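PDB 7CHU: putative pectin lyase from Geobacillus virus E2, which serves as a tailspike of a deep-sea thermophilic bacteriophage and probably recognises, and perhaps cleaves, polysaccharide on the surface of its host. Local coordinates for residues I174-D180 with L200-Y206. Residues are numbered along the deposited sequence; the frame is centred on the assembly and turned at random.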
# COMPACT_ATOMS: atom_id res chain seq x y z
N ILE A 174 -10.17 17.15 -6.43
CA ILE A 174 -11.52 16.97 -5.92
C ILE A 174 -11.40 16.15 -4.64
O ILE A 174 -10.63 15.19 -4.58
CB ILE A 174 -12.44 16.24 -6.94
CG1 ILE A 174 -12.52 17.01 -8.27
CG2 ILE A 174 -13.84 16.00 -6.35
CD1 ILE A 174 -13.37 16.32 -9.32
N GLU A 175 -12.19 16.50 -3.62
CA GLU A 175 -12.24 15.75 -2.37
C GLU A 175 -13.67 15.70 -1.86
O GLU A 175 -14.38 16.70 -1.92
CB GLU A 175 -11.34 16.36 -1.27
CG GLU A 175 -9.87 16.54 -1.61
CD GLU A 175 -9.15 17.38 -0.55
OE1 GLU A 175 -9.51 17.29 0.64
OE2 GLU A 175 -8.23 18.17 -0.89
N LYS A 176 -14.08 14.54 -1.38
CA LYS A 176 -15.28 14.39 -0.56
C LYS A 176 -16.56 14.90 -1.24
O LYS A 176 -17.31 15.70 -0.68
CB LYS A 176 -15.07 15.10 0.79
CG LYS A 176 -13.81 14.72 1.51
CD LYS A 176 -13.93 13.31 2.01
CE LYS A 176 -12.71 12.85 2.81
NZ LYS A 176 -13.00 11.46 3.34
N MET A 177 -16.86 14.35 -2.42
CA MET A 177 -18.10 14.65 -3.11
C MET A 177 -18.32 13.61 -4.21
O MET A 177 -17.38 12.89 -4.59
CB MET A 177 -18.09 16.07 -3.70
CG MET A 177 -17.28 16.21 -4.99
SD MET A 177 -17.47 17.86 -5.80
CE MET A 177 -16.76 18.85 -4.53
N CYS A 178 -19.56 13.53 -4.71
CA CYS A 178 -19.96 12.59 -5.76
C CYS A 178 -20.41 13.38 -6.99
O CYS A 178 -21.05 14.43 -6.86
CB CYS A 178 -21.14 11.66 -5.31
SG CYS A 178 -21.66 10.35 -6.54
N ILE A 179 -20.06 12.88 -8.17
CA ILE A 179 -20.67 13.32 -9.43
C ILE A 179 -21.58 12.19 -9.91
O ILE A 179 -21.10 11.07 -10.16
CB ILE A 179 -19.62 13.67 -10.50
CG1 ILE A 179 -18.89 14.96 -10.13
CG2 ILE A 179 -20.31 13.84 -11.86
CD1 ILE A 179 -17.71 14.76 -9.16
N ASP A 180 -22.87 12.48 -10.03
CA ASP A 180 -23.87 11.49 -10.43
C ASP A 180 -24.43 11.90 -11.79
O ASP A 180 -25.15 12.90 -11.90
CB ASP A 180 -24.98 11.39 -9.38
CG ASP A 180 -26.10 10.43 -9.75
OD1 ASP A 180 -26.08 9.81 -10.86
OD2 ASP A 180 -27.03 10.30 -8.92
N LEU A 200 -9.09 12.92 -3.41
CA LEU A 200 -9.32 12.05 -2.25
C LEU A 200 -10.81 11.76 -2.07
O LEU A 200 -11.61 12.69 -1.97
CB LEU A 200 -8.76 12.68 -0.96
CG LEU A 200 -8.99 11.91 0.36
CD1 LEU A 200 -8.27 10.55 0.33
CD2 LEU A 200 -8.54 12.74 1.58
N ASP A 201 -11.17 10.48 -1.98
CA ASP A 201 -12.52 10.07 -1.58
C ASP A 201 -13.60 10.84 -2.35
O ASP A 201 -14.32 11.69 -1.82
CB ASP A 201 -12.72 10.27 -0.07
CG ASP A 201 -11.81 9.35 0.78
OD1 ASP A 201 -11.35 8.29 0.27
OD2 ASP A 201 -11.55 9.71 1.96
N PHE A 202 -13.66 10.58 -3.65
CA PHE A 202 -14.71 11.18 -4.45
C PHE A 202 -15.30 10.11 -5.35
O PHE A 202 -14.64 9.11 -5.63
CB PHE A 202 -14.21 12.40 -5.24
CG PHE A 202 -13.43 12.07 -6.51
CD1 PHE A 202 -12.11 11.70 -6.45
CD2 PHE A 202 -14.01 12.24 -7.76
CE1 PHE A 202 -11.39 11.46 -7.62
CE2 PHE A 202 -13.28 12.01 -8.91
CZ PHE A 202 -11.97 11.62 -8.84
N GLY A 203 -16.55 10.30 -5.73
CA GLY A 203 -17.30 9.31 -6.49
C GLY A 203 -17.69 9.84 -7.85
O GLY A 203 -17.94 11.03 -8.02
N VAL A 204 -17.69 8.94 -8.84
CA VAL A 204 -18.18 9.23 -10.18
C VAL A 204 -19.04 8.04 -10.58
O VAL A 204 -18.53 6.92 -10.71
CB VAL A 204 -17.05 9.46 -11.19
CG1 VAL A 204 -17.64 9.75 -12.56
CG2 VAL A 204 -16.17 10.63 -10.77
N ARG A 205 -20.34 8.27 -10.74
CA ARG A 205 -21.27 7.16 -10.89
C ARG A 205 -22.35 7.53 -11.89
O ARG A 205 -22.78 8.68 -11.97
CB ARG A 205 -21.90 6.78 -9.54
CG ARG A 205 -20.88 6.41 -8.45
CD ARG A 205 -21.57 6.07 -7.12
NE ARG A 205 -22.22 4.76 -7.20
CZ ARG A 205 -23.19 4.34 -6.39
NH1 ARG A 205 -23.64 5.12 -5.41
NH2 ARG A 205 -23.70 3.12 -6.57
N TYR A 206 -22.80 6.52 -12.65
CA TYR A 206 -23.97 6.62 -13.53
C TYR A 206 -23.77 7.63 -14.65
O TYR A 206 -24.73 8.29 -15.09
CB TYR A 206 -25.24 6.95 -12.74
CG TYR A 206 -25.55 5.94 -11.67
CD1 TYR A 206 -26.08 4.70 -12.00
CD2 TYR A 206 -25.32 6.22 -10.33
CE1 TYR A 206 -26.37 3.76 -11.03
CE2 TYR A 206 -25.59 5.27 -9.34
CZ TYR A 206 -26.12 4.05 -9.70
OH TYR A 206 -26.41 3.12 -8.73
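K176 and D201 sit at matching corners of two successive turns of the chain, and their side chains run side by side, pointing the same way. From CB the lysine bends at chi2 (-70°), which lays its chain along the aspartate: CD passes D201 CB at 3.9 Å, CE nears the carboxylate, and NZ closes a salt bridge of 2.7 Å to D201 OD2, approaching on the anti side. A long flexible lysine suits this place, since its methylenes pack while its charge answers the aspartate; D201 OD1 turns to R198 of a second subunit, so the corner also joins the trimer. Both corner residues have positive phi, and K176 N still reaches L200 O at 3.1 Å.

Beyond the corner, strands 177-180 and 202-205 run parallel, 9° apart. G203 N donates to M177 O, I179 N to G203 O at 2.8 Å, and R205 N to I179 O, the bonds of each strand stepping to alternate residues of the other. I174, M177, I179, F202 and V204 fill the interior with apolar bulk. There I174 CG2 meets F202 CB at 3.8 Å. I174 CB lies over one face of the phenyl ring near its rim, while V189 packs against I174, I179 and V204. D180, on the outward side with C178 and R205, brings OD1 within 3.5 Å of Y206 CB, though its carboxylate is bonded to Q182 N and K148.

Such stacking of like strands and corners, one rung on the next, is characteristic of the parallel beta-helix of pectate lyase-like proteins.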